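Local coordinates for protein ribosomal silencing factor RsfS (PDB 2ID1) that probably acts as a ribosomal silencing factor that binds large-subunit protein uL14, blocks joining of the 30S and 50S subunits and so represses translation, at residues A10-E24 / F34-R46. Residues are numbered along the deposited sequence; the frame is centred on the assembly and turned at random.
Sequences AIEALEDIKGKDIIE and FQRMIVATGDSNR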
loop_
_atom_site.group_PDB
_atom_site.type_symbol
_atom_site.label_atom_id
_atom_site.label_comp_id
_atom_site.label_asym_id
_atom_site.label_seq_id
_atom_site.Cartn_x
_atom_site.Cartn_y
_atom_site.Cartn_z
ATOM N N ALA A 10 10.119 1.517 0.699
ATOM C CA ALA A 10 8.710 1.824 0.485
ATOM C C ALA A 10 8.004 1.986 1.821
ATOM O O ALA A 10 7.099 2.805 1.951
ATOM C CB ALA A 10 8.052 0.714 -0.318
ATOM N N ILE A 11 8.420 1.203 2.809
ATOM C CA ILE A 11 7.820 1.260 4.133
ATOM C C ILE A 11 8.224 2.543 4.826
ATOM O O ILE A 11 7.377 3.287 5.322
ATOM C CB ILE A 11 8.241 0.046 4.985
ATOM C CG1 ILE A 11 7.616 -1.225 4.400
ATOM C CG2 ILE A 11 7.830 0.235 6.433
ATOM C CD1 ILE A 11 7.870 -2.468 5.209
ATOM N N GLU A 12 9.520 2.815 4.854
ATOM C CA GLU A 12 10.024 4.029 5.483
ATOM C C GLU A 12 9.284 5.224 4.887
ATOM O O GLU A 12 8.874 6.139 5.611
ATOM C CB GLU A 12 11.536 4.158 5.234
ATOM C CG GLU A 12 12.196 5.375 5.901
ATOM C CD GLU A 12 13.702 5.470 5.631
ATOM O OE1 GLU A 12 14.083 5.666 4.452
ATOM O OE2 GLU A 12 14.496 5.348 6.600
ATOM N N ALA A 13 9.108 5.200 3.564
ATOM C CA ALA A 13 8.414 6.267 2.837
ATOM C C ALA A 13 6.985 6.452 3.344
ATOM O O ALA A 13 6.500 7.570 3.467
ATOM C CB ALA A 13 8.396 5.952 1.350
ATOM N N LEU A 14 6.315 5.342 3.623
ATOM C CA LEU A 14 4.966 5.389 4.138
ATOM C C LEU A 14 5.005 5.964 5.552
ATOM O O LEU A 14 4.043 6.579 6.007
ATOM C CB LEU A 14 4.371 3.983 4.149
ATOM C CG LEU A 14 4.107 3.366 2.773
ATOM C CD1 LEU A 14 4.111 1.863 2.856
ATOM C CD2 LEU A 14 2.776 3.871 2.238
ATOM N N GLU A 15 6.123 5.767 6.248
ATOM C CA GLU A 15 6.266 6.284 7.605
ATOM C C GLU A 15 6.577 7.785 7.624
ATOM O O GLU A 15 6.326 8.461 8.613
ATOM C CB GLU A 15 7.372 5.538 8.361
ATOM C CG GLU A 15 7.151 4.046 8.542
ATOM C CD GLU A 15 8.062 3.452 9.624
ATOM O OE1 GLU A 15 8.090 2.203 9.790
ATOM O OE2 GLU A 15 8.746 4.241 10.317
ATOM N N ASP A 16 7.135 8.303 6.541
ATOM C CA ASP A 16 7.442 9.722 6.498
ATOM C C ASP A 16 6.164 10.547 6.566
ATOM O O ASP A 16 6.200 11.690 7.007
ATOM C CB ASP A 16 8.215 10.091 5.227
ATOM C CG ASP A 16 9.483 9.266 5.043
ATOM O OD1 ASP A 16 10.176 8.980 6.055
ATOM O OD2 ASP A 16 9.793 8.925 3.873
ATOM N N ILE A 17 5.044 9.984 6.115
ATOM C CA ILE A 17 3.767 10.697 6.163
ATOM C C ILE A 17 2.827 9.990 7.144
ATOM O O ILE A 17 1.652 9.817 6.872
ATOM C CB ILE A 17 3.072 10.777 4.761
ATOM C CG1 ILE A 17 4.105 11.009 3.649
ATOM C CG2 ILE A 17 2.056 11.919 4.748
ATOM C CD1 ILE A 17 4.917 12.289 3.779
ATOM N N LYS A 18 3.359 9.588 8.289
ATOM C CA LYS A 18 2.582 8.917 9.329
ATOM C C LYS A 18 1.516 7.945 8.817
ATOM O O LYS A 18 0.312 8.165 8.996
ATOM C CB LYS A 18 1.935 9.955 10.251
ATOM C CG LYS A 18 2.931 10.933 10.868
ATOM C CD LYS A 18 4.017 10.204 11.620
ATOM C CE LYS A 18 5.072 11.143 12.151
ATOM N NZ LYS A 18 6.237 10.330 12.646
ATOM N N GLY A 19 1.969 6.865 8.182
ATOM C CA GLY A 19 1.053 5.861 7.664
ATOM C C GLY A 19 0.579 4.960 8.790
ATOM O O GLY A 19 1.360 4.567 9.658
ATOM N N LYS A 20 -0.700 4.622 8.775
ATOM C CA LYS A 20 -1.267 3.775 9.807
ATOM C C LYS A 20 -1.323 2.297 9.432
ATOM O O LYS A 20 -1.511 1.947 8.264
ATOM C CB LYS A 20 -2.673 4.265 10.161
ATOM C CG LYS A 20 -2.706 5.269 11.285
ATOM C CD LYS A 20 -4.125 5.714 11.572
ATOM C CE LYS A 20 -4.217 6.379 12.943
ATOM N NZ LYS A 20 -5.555 6.990 13.206
ATOM N N ASP A 21 -1.154 1.439 10.438
ATOM C CA ASP A 21 -1.203 -0.010 10.267
ATOM C C ASP A 21 -0.479 -0.523 9.033
ATOM O O ASP A 21 -1.060 -1.271 8.232
ATOM C CB ASP A 21 -2.659 -0.491 10.218
ATOM C CG ASP A 21 -3.366 -0.373 11.560
ATOM O OD1 ASP A 21 -2.907 -1.022 12.522
ATOM O OD2 ASP A 21 -4.384 0.359 11.648
ATOM N N ILE A 22 0.784 -0.136 8.888
ATOM C CA ILE A 22 1.588 -0.568 7.746
ATOM C C ILE A 22 2.009 -2.039 7.895
ATOM O O ILE A 22 2.546 -2.434 8.928
ATOM C CB ILE A 22 2.841 0.306 7.608
ATOM C CG1 ILE A 22 2.438 1.771 7.464
ATOM C CG2 ILE A 22 3.648 -0.136 6.404
ATOM C CD1 ILE A 22 3.607 2.726 7.381
ATOM N N ILE A 23 1.764 -2.842 6.864
ATOM C CA ILE A 23 2.119 -4.252 6.923
ATOM C C ILE A 23 2.825 -4.732 5.663
ATOM O O ILE A 23 2.632 -4.175 4.582
ATOM C CB ILE A 23 0.888 -5.130 7.124
ATOM C CG1 ILE A 23 0.128 -5.269 5.804
ATOM C CG2 ILE A 23 -0.011 -4.506 8.181
ATOM C CD1 ILE A 23 -0.980 -6.281 5.857
ATOM N N GLU A 24 3.630 -5.782 5.810
ATOM C CA GLU A 24 4.378 -6.340 4.696
ATOM C C GLU A 24 4.119 -7.839 4.590
ATOM O O GLU A 24 4.390 -8.576 5.530
ATOM C CB GLU A 24 5.875 -6.086 4.899
ATOM C CG GLU A 24 6.706 -6.225 3.630
ATOM C CD GLU A 24 8.203 -6.251 3.898
ATOM O OE1 GLU A 24 8.714 -5.363 4.619
ATOM O OE2 GLU A 24 8.879 -7.165 3.382
ATOM N N PHE A 34 4.498 -10.673 -7.962
ATOM C CA PHE A 34 5.384 -9.935 -7.064
ATOM C C PHE A 34 5.792 -10.751 -5.830
ATOM O O PHE A 34 5.113 -11.702 -5.455
ATOM C CB PHE A 34 4.708 -8.633 -6.619
ATOM C CG PHE A 34 3.222 -8.757 -6.411
ATOM C CD1 PHE A 34 2.332 -8.352 -7.403
ATOM C CD2 PHE A 34 2.714 -9.315 -5.242
ATOM C CE1 PHE A 34 0.959 -8.518 -7.237
ATOM C CE2 PHE A 34 1.343 -9.488 -5.063
ATOM C CZ PHE A 34 0.462 -9.086 -6.060
ATOM N N GLN A 35 6.901 -10.371 -5.206
ATOM C CA GLN A 35 7.397 -11.082 -4.034
ATOM C C GLN A 35 6.909 -10.502 -2.708
ATOM O O GLN A 35 6.478 -11.237 -1.812
ATOM C CB GLN A 35 8.929 -11.106 -4.034
ATOM C CG GLN A 35 9.568 -12.216 -4.866
ATOM C CD GLN A 35 9.182 -12.158 -6.332
ATOM O OE1 GLN A 35 8.139 -12.690 -6.742
ATOM N NE2 GLN A 35 10.017 -11.503 -7.134
ATOM N N ARG A 36 6.984 -9.182 -2.576
ATOM C CA ARG A 36 6.552 -8.524 -1.354
ATOM C C ARG A 36 5.445 -7.506 -1.614
ATOM O O ARG A 36 5.477 -6.776 -2.601
ATOM C CB ARG A 36 7.748 -7.843 -0.691
ATOM C CG ARG A 36 7.911 -8.213 0.768
ATOM C CD ARG A 36 9.146 -9.081 1.036
ATOM N NE ARG A 36 9.233 -10.286 0.208
ATOM C CZ ARG A 36 10.111 -11.268 0.417
ATOM N NH1 ARG A 36 10.968 -11.184 1.431
ATOM N NH2 ARG A 36 10.157 -12.321 -0.395
HETATM N N MSE A 37 4.462 -7.479 -0.724
HETATM C CA MSE A 37 3.334 -6.560 -0.821
HETATM C C MSE A 37 3.234 -5.759 0.462
HETATM O O MSE A 37 3.536 -6.261 1.537
HETATM C CB MSE A 37 2.027 -7.318 -1.009
HETATM C CG MSE A 37 0.818 -6.414 -0.885
HETATM SE SE MSE A 37 -0.859 -7.256 -1.323
HETATM C CE MSE A 37 -0.751 -7.173 -3.275
ATOM N N ILE A 38 2.784 -4.520 0.353
ATOM C CA ILE A 38 2.659 -3.665 1.524
ATOM C C ILE A 38 1.297 -2.984 1.520
ATOM O O ILE A 38 0.843 -2.501 0.488
ATOM C CB ILE A 38 3.750 -2.586 1.530
ATOM C CG1 ILE A 38 5.123 -3.245 1.458
ATOM C CG2 ILE A 38 3.622 -1.726 2.771
ATOM C CD1 ILE A 38 6.249 -2.269 1.330
ATOM N N VAL A 39 0.649 -2.944 2.675
ATOM C CA VAL A 39 -0.655 -2.314 2.773
ATOM C C VAL A 39 -0.652 -1.329 3.933
ATOM O O VAL A 39 -0.537 -1.739 5.086
ATOM C CB VAL A 39 -1.760 -3.350 3.039
ATOM C CG1 VAL A 39 -3.092 -2.649 3.231
ATOM C CG2 VAL A 39 -1.826 -4.357 1.903
ATOM N N ALA A 40 -0.762 -0.035 3.643
ATOM C CA ALA A 40 -0.786 0.960 4.709
ATOM C C ALA A 40 -2.093 1.730 4.635
ATOM O O ALA A 40 -2.723 1.805 3.580
ATOM C CB ALA A 40 0.410 1.904 4.592
ATOM N N THR A 41 -2.494 2.303 5.763
ATOM C CA THR A 41 -3.749 3.054 5.846
ATOM C C THR A 41 -3.601 4.570 5.916
ATOM O O THR A 41 -2.724 5.083 6.599
ATOM C CB THR A 41 -4.551 2.618 7.080
ATOM O OG1 THR A 41 -4.793 1.207 7.020
ATOM C CG2 THR A 41 -5.884 3.349 7.143
ATOM N N GLY A 42 -4.473 5.276 5.210
ATOM C CA GLY A 42 -4.445 6.725 5.246
ATOM C C GLY A 42 -5.791 7.211 5.751
ATOM O O GLY A 42 -6.825 6.787 5.226
ATOM N N ASP A 43 -5.797 8.085 6.756
ATOM C CA ASP A 43 -7.055 8.578 7.312
ATOM C C ASP A 43 -7.879 9.500 6.408
ATOM O O ASP A 43 -9.026 9.798 6.719
ATOM C CB ASP A 43 -6.803 9.277 8.651
ATOM C CG ASP A 43 -6.182 8.353 9.692
ATOM O OD1 ASP A 43 -6.698 7.224 9.885
ATOM O OD2 ASP A 43 -5.179 8.761 10.328
ATOM N N SER A 44 -7.326 9.942 5.289
ATOM C CA SER A 44 -8.073 10.828 4.410
ATOM C C SER A 44 -7.451 10.817 3.037
ATOM O O SER A 44 -6.257 10.594 2.913
ATOM C CB SER A 44 -8.041 12.238 4.967
ATOM O OG SER A 44 -6.741 12.531 5.447
ATOM N N ASN A 45 -8.246 11.069 2.006
ATOM C CA ASN A 45 -7.720 11.065 0.648
ATOM C C ASN A 45 -6.436 11.845 0.576
ATOM O O ASN A 45 -5.507 11.464 -0.129
ATOM C CB ASN A 45 -8.705 11.702 -0.296
ATOM C CG ASN A 45 -10.095 11.289 -0.000
ATOM O OD1 ASN A 45 -10.622 11.587 1.079
ATOM N ND2 ASN A 45 -10.714 10.582 -0.940
ATOM N N ARG A 46 -6.401 12.958 1.295
ATOM C CA ARG A 46 -5.218 13.786 1.316
ATOM C C ARG A 46 -4.047 12.962 1.799
ATOM O O ARG A 46 -3.007 12.908 1.145
ATOM C CB ARG A 46 -5.436 14.994 2.227
ATOM C CG ARG A 46 -6.575 15.854 1.730
ATOM C CD ARG A 46 -6.802 17.101 2.549
ATOM N NE ARG A 46 -7.404 16.888 3.872
ATOM C CZ ARG A 46 -8.509 16.187 4.120
ATOM N NH1 ARG A 46 -8.962 16.092 5.364
ATOM N NH2 ARG A 46 -9.147 15.559 3.143
#
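Ile38 meets Ile11, Leu14 and Glu24 where strand 22-24 pairs antiparallel with strand 36-41, the outer hairpin of the mixed sheet of this alpha-beta RsfS/Iojap protein. It buries the most surface, followed by Lys20, beyond the chain corner at Asp21, and Glu24. The short strand axes run 4.7 Å apart at 169°, and helix 10-16 packs over the face bearing Ile38 and Ala40, nearly parallel to strand 36-41 (7°). Ile38 CG1 stands anti to the carbonyl carbon and chi2 is extended, which carries CD1 up to Ile11 CG1 at 3.5 Å and beside Ala10 CB. The other branch, CG2, meets Leu14 CD1 at 3.6 Å and also faces Ile22 CG2. Ala40 CB continues this apolar layer, touched by Ile22 CG1 and, from the helix, by Leu14 CD2.

The pairing register shows a beta bulge: Lys20 faces Thr41 and Ile23 faces Val39, both hydrogen-bonded pairs, with one extra residue on the 20-23 side. Asp21 O, which lies 3.2 Å from Val39 O without bonding it, accepts a hydrogen bond from Arg95, which also bonds Thr41 OG1. Lys20 N reaches Thr41 O in the carbonyl plane, whereas Ile23 N approaches Val39 O from 42° out of it. On the face opposite Ile38, Ile23 and Val39 lie side by side, Ile23 CG1 3.9 Å from Val39 CB.

Glu24, its CG anti to the backbone N, extends until its carboxylate end crosses the aliphatic part of Arg36 obliquely, at CG and CD. Their charged groups remain apart, Glu24 OE2 lying 4.5 Å from Arg36 NE, while Arg36 forms its salt bridge with Asp26. The extended Lys20 chain crosses Asp43 at about a right angle, and NZ forms a salt bridge with Asp43 OD2 at 3.4 Å, its hydrogen bond being weak.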